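Local coordinates for protein B-agarase (Agarivorans gilvus, PDB 5Z6P) that probably hydrolyses the beta-galactosidic linkages of agarose, as a glycoside hydrolase of family 50, at residues Ala451-Ser463 and Pro473-Thr487. Numbering follows the deposited sequence.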
# COMPACT_ATOMS: atom_id res chain seq x y z
N ALA A 451 18.12 -1.23 -4.86
CA ALA A 451 17.94 -0.63 -6.18
C ALA A 451 16.64 -1.12 -6.82
O ALA A 451 16.09 -2.14 -6.40
CB ALA A 451 19.12 -0.96 -7.09
N ASN A 452 16.15 -0.39 -7.81
CA ASN A 452 14.90 -0.72 -8.48
C ASN A 452 14.93 -0.35 -9.95
O ASN A 452 15.62 0.59 -10.35
CB ASN A 452 13.73 -0.01 -7.82
CG ASN A 452 13.67 1.46 -8.21
OD1 ASN A 452 14.34 2.29 -7.61
ND2 ASN A 452 12.91 1.76 -9.25
N GLY A 453 14.17 -1.09 -10.75
CA GLY A 453 13.97 -0.75 -12.14
C GLY A 453 12.57 -1.15 -12.54
O GLY A 453 11.97 -2.02 -11.93
N TRP A 454 12.05 -0.49 -13.56
CA TRP A 454 10.77 -0.83 -14.19
C TRP A 454 11.00 -1.33 -15.60
O TRP A 454 11.76 -0.72 -16.34
CB TRP A 454 9.85 0.38 -14.29
CG TRP A 454 9.54 1.10 -13.02
CD1 TRP A 454 10.19 2.18 -12.51
CD2 TRP A 454 8.48 0.79 -12.11
NE1 TRP A 454 9.59 2.58 -11.33
CE2 TRP A 454 8.55 1.73 -11.06
CE3 TRP A 454 7.48 -0.17 -12.10
CZ2 TRP A 454 7.65 1.72 -10.00
CZ3 TRP A 454 6.59 -0.18 -11.04
CH2 TRP A 454 6.68 0.76 -10.00
N ILE A 455 10.31 -2.38 -16.00
CA ILE A 455 10.41 -2.82 -17.39
C ILE A 455 9.22 -2.30 -18.18
O ILE A 455 8.10 -2.72 -17.97
CB ILE A 455 10.50 -4.36 -17.51
CG1 ILE A 455 11.67 -4.89 -16.67
CG2 ILE A 455 10.68 -4.74 -18.99
CD1 ILE A 455 11.77 -6.39 -16.66
N ILE A 456 9.48 -1.37 -19.09
CA ILE A 456 8.44 -0.73 -19.88
C ILE A 456 8.86 -0.66 -21.33
O ILE A 456 9.96 -1.04 -21.69
CB ILE A 456 8.14 0.69 -19.38
CG1 ILE A 456 9.41 1.54 -19.48
CG2 ILE A 456 7.59 0.68 -17.96
CD1 ILE A 456 9.21 3.01 -19.13
N GLY A 457 7.97 -0.13 -22.16
CA GLY A 457 8.23 -0.02 -23.59
C GLY A 457 7.28 -0.89 -24.38
O GLY A 457 6.26 -1.34 -23.87
N GLU A 458 7.62 -1.12 -25.64
CA GLU A 458 6.74 -1.80 -26.56
C GLU A 458 6.94 -3.30 -26.51
O GLU A 458 8.03 -3.79 -26.83
CB GLU A 458 6.99 -1.29 -27.99
CG GLU A 458 5.76 -1.03 -28.80
CD GLU A 458 5.17 0.32 -28.48
OE1 GLU A 458 5.87 1.10 -27.81
OE2 GLU A 458 4.02 0.59 -28.89
N PHE A 459 5.90 -4.04 -26.15
CA PHE A 459 5.90 -5.49 -26.28
C PHE A 459 4.48 -6.02 -26.15
O PHE A 459 3.60 -5.33 -25.64
CB PHE A 459 6.83 -6.15 -25.25
CG PHE A 459 6.81 -5.51 -23.89
CD1 PHE A 459 5.70 -5.57 -23.09
CD2 PHE A 459 7.94 -4.88 -23.40
CE1 PHE A 459 5.69 -5.00 -21.85
CE2 PHE A 459 7.93 -4.30 -22.16
CZ PHE A 459 6.81 -4.36 -21.38
N ASP A 460 4.28 -7.26 -26.61
CA ASP A 460 3.00 -7.93 -26.42
C ASP A 460 2.65 -7.98 -24.93
O ASP A 460 3.52 -7.94 -24.07
CB ASP A 460 3.03 -9.35 -27.00
CG ASP A 460 3.29 -9.36 -28.52
OD1 ASP A 460 3.02 -8.34 -29.18
OD2 ASP A 460 3.76 -10.38 -29.07
N GLN A 461 1.35 -8.04 -24.65
CA GLN A 461 0.87 -8.04 -23.28
C GLN A 461 -0.20 -9.09 -23.08
O GLN A 461 -0.83 -9.54 -24.03
CB GLN A 461 0.29 -6.67 -22.92
CG GLN A 461 1.33 -5.60 -22.73
CD GLN A 461 0.70 -4.25 -22.48
OE1 GLN A 461 -0.24 -3.87 -23.17
NE2 GLN A 461 1.20 -3.54 -21.48
N VAL A 462 -0.41 -9.46 -21.82
CA VAL A 462 -1.55 -10.27 -21.46
C VAL A 462 -2.33 -9.54 -20.39
O VAL A 462 -1.79 -8.67 -19.71
CB VAL A 462 -1.14 -11.66 -20.94
CG1 VAL A 462 -0.46 -12.46 -22.04
CG2 VAL A 462 -0.21 -11.49 -19.81
N SER A 463 -3.59 -9.92 -20.23
CA SER A 463 -4.49 -9.25 -19.29
C SER A 463 -5.49 -10.20 -18.65
O SER A 463 -5.47 -11.41 -18.91
CB SER A 463 -5.24 -8.13 -20.00
OG SER A 463 -6.14 -7.48 -19.13
N PRO A 473 3.40 -7.94 -18.97
CA PRO A 473 4.11 -8.22 -20.22
C PRO A 473 3.94 -9.68 -20.68
O PRO A 473 3.70 -10.55 -19.85
CB PRO A 473 5.56 -7.91 -19.87
CG PRO A 473 5.63 -8.02 -18.39
CD PRO A 473 4.31 -7.56 -17.88
N ASP A 474 4.04 -9.92 -21.98
CA ASP A 474 4.13 -11.27 -22.53
C ASP A 474 5.61 -11.62 -22.62
O ASP A 474 6.28 -11.15 -23.50
CB ASP A 474 3.46 -11.35 -23.91
CG ASP A 474 3.31 -12.78 -24.42
OD1 ASP A 474 4.14 -13.63 -24.09
OD2 ASP A 474 2.34 -13.04 -25.16
N PRO A 475 6.12 -12.43 -21.67
CA PRO A 475 7.55 -12.73 -21.62
C PRO A 475 8.02 -13.63 -22.76
O PRO A 475 9.21 -13.85 -22.83
CB PRO A 475 7.71 -13.46 -20.27
CG PRO A 475 6.43 -14.08 -20.03
CD PRO A 475 5.37 -13.19 -20.66
N PHE A 476 7.13 -14.12 -23.61
CA PHE A 476 7.55 -14.90 -24.77
C PHE A 476 7.70 -14.03 -26.01
O PHE A 476 8.06 -14.51 -27.07
CB PHE A 476 6.59 -16.05 -25.02
CG PHE A 476 6.57 -17.08 -23.90
CD1 PHE A 476 7.56 -18.05 -23.83
CD2 PHE A 476 5.58 -17.05 -22.93
CE1 PHE A 476 7.56 -18.99 -22.80
CE2 PHE A 476 5.57 -17.99 -21.90
CZ PHE A 476 6.56 -18.96 -21.83
N ASP A 477 7.45 -12.74 -25.87
CA ASP A 477 7.79 -11.80 -26.93
C ASP A 477 9.26 -11.41 -26.76
O ASP A 477 9.65 -10.88 -25.73
CB ASP A 477 6.88 -10.57 -26.87
CG ASP A 477 7.24 -9.49 -27.91
OD1 ASP A 477 8.28 -9.54 -28.60
OD2 ASP A 477 6.43 -8.55 -28.03
N PRO A 478 10.06 -11.67 -27.80
CA PRO A 478 11.47 -11.28 -27.81
C PRO A 478 11.70 -9.83 -27.34
O PRO A 478 12.71 -9.56 -26.71
CB PRO A 478 11.86 -11.46 -29.27
CG PRO A 478 10.96 -12.57 -29.74
CD PRO A 478 9.66 -12.35 -29.05
N ARG A 479 10.76 -8.94 -27.64
CA ARG A 479 10.88 -7.54 -27.25
C ARG A 479 10.93 -7.38 -25.72
O ARG A 479 11.62 -6.52 -25.23
CB ARG A 479 9.75 -6.70 -27.84
CG ARG A 479 9.93 -6.41 -29.34
CD ARG A 479 8.78 -5.55 -29.83
NE ARG A 479 7.53 -6.29 -29.79
CZ ARG A 479 6.34 -5.78 -30.11
NH1 ARG A 479 5.26 -6.53 -30.04
NH2 ARG A 479 6.24 -4.51 -30.50
N PHE A 480 10.20 -8.21 -24.98
CA PHE A 480 10.21 -8.09 -23.52
C PHE A 480 11.64 -8.24 -22.98
O PHE A 480 12.08 -7.43 -22.16
CB PHE A 480 9.31 -9.13 -22.84
CG PHE A 480 9.47 -9.16 -21.35
CD1 PHE A 480 9.05 -8.08 -20.58
CD2 PHE A 480 10.08 -10.24 -20.70
CE1 PHE A 480 9.21 -8.08 -19.22
CE2 PHE A 480 10.25 -10.24 -19.34
CZ PHE A 480 9.80 -9.17 -18.59
N ARG A 481 12.35 -9.24 -23.48
CA ARG A 481 13.72 -9.51 -23.06
C ARG A 481 14.62 -8.30 -23.33
O ARG A 481 15.40 -7.90 -22.48
CB ARG A 481 14.29 -10.76 -23.76
CG ARG A 481 15.66 -11.14 -23.22
CD ARG A 481 16.29 -12.36 -23.93
NE ARG A 481 15.70 -13.62 -23.52
CZ ARG A 481 16.03 -14.29 -22.42
NH1 ARG A 481 16.93 -13.80 -21.58
NH2 ARG A 481 15.45 -15.45 -22.16
N GLN A 482 14.46 -7.69 -24.51
CA GLN A 482 15.22 -6.49 -24.83
C GLN A 482 14.92 -5.34 -23.88
O GLN A 482 15.81 -4.58 -23.53
CB GLN A 482 14.96 -6.04 -26.27
CG GLN A 482 15.45 -7.01 -27.30
CD GLN A 482 16.88 -7.39 -27.05
OE1 GLN A 482 17.76 -6.56 -27.11
NE2 GLN A 482 17.11 -8.66 -26.74
N ARG A 483 13.66 -5.19 -23.47
CA ARG A 483 13.30 -4.12 -22.55
C ARG A 483 13.83 -4.44 -21.14
O ARG A 483 14.26 -3.53 -20.43
CB ARG A 483 11.78 -3.89 -22.53
CG ARG A 483 11.18 -3.39 -23.85
CD ARG A 483 11.91 -2.17 -24.40
NE ARG A 483 12.05 -1.15 -23.37
CZ ARG A 483 13.03 -0.26 -23.34
NH1 ARG A 483 13.95 -0.26 -24.29
NH2 ARG A 483 13.09 0.62 -22.35
N ALA A 484 13.82 -5.71 -20.76
CA ALA A 484 14.40 -6.12 -19.48
C ALA A 484 15.88 -5.77 -19.45
O ALA A 484 16.37 -5.27 -18.46
CB ALA A 484 14.18 -7.61 -19.21
N ALA A 485 16.58 -6.03 -20.56
CA ALA A 485 17.99 -5.69 -20.68
C ALA A 485 18.25 -4.20 -20.49
O ALA A 485 19.19 -3.83 -19.81
CB ALA A 485 18.54 -6.14 -22.03
N ALA A 486 17.42 -3.38 -21.14
CA ALA A 486 17.50 -1.93 -21.03
C ALA A 486 17.34 -1.47 -19.58
O ALA A 486 18.06 -0.61 -19.11
CB ALA A 486 16.43 -1.28 -21.89
N THR A 487 16.39 -2.07 -18.89
CA THR A 487 16.15 -1.77 -17.48
C THR A 487 17.39 -2.11 -16.67
O THR A 487 17.86 -1.30 -15.87
CB THR A 487 14.95 -2.56 -16.95
OG1 THR A 487 13.78 -2.20 -17.69
CG2 THR A 487 14.71 -2.28 -15.44
O HOH W 1 12.28 -0.83 -19.61
O HOH W 2 0.41 -11.43 -25.96
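Ile455 grips Phe480 and Ala484 of helix 478-487 with two branches: CG2, anti to the backbone N, meets Phe480 CE1 at 3.7 Å, while CD1 touches Ala484 CB. Together with Phe459, which also lies along the helix, it buries the most surface in the 451-463 segment. The Phe459 ring is flanked on both faces. Phe480 turns its edge to one of them in a T-shaped pair with planes at 82°, and Gly457 O lies over the centre of the other. Arg483 CG sits at the ring's edge, 3.6 Å from Phe459 CD2, and Pro473 CB approaches Phe459 CE1 obliquely.

Arg483 owes its position to a chain bent at chi2 and chi3, which swings NE back onto Ile456 O. The bond from Arg483 NE to Ile456 O is short (2.7 Å) and nearly straight, with its acceptor close to the guanidinium plane. Farther along the helix, Thr487 OG1 is 2.8 Å from Trp454 O and also receives a hydrogen bond from a water that accepts from Ile456 N.

In fold terms, the 451-463 segment leaves parallel strand 449-453, beside strand 501-506, and the helix leads on to that neighbour. This strand-loop-helix-strand order fits the (beta/alpha)8 barrel expected of the related GH42 catalytic domain. The excursion between them closes as a two-stranded antiparallel ribbon, with Gln461 and Pro473 a non-hydrogen-bonded pair.

At the helix start Asp477 is the N-cap, its OD1 accepting from Arg479 N. Asp477 OD2 accepts from Asp460 N on its anti lone pair, the N-H pointing almost straight at it (177°), and from Arg479 NE on the syn one. Arg479 NH1 also bridges to Asp460 OD1 (3.0 Å), which probably offsets the proximity of the two carboxylates, while its guanidinium face covers Phe459 CA.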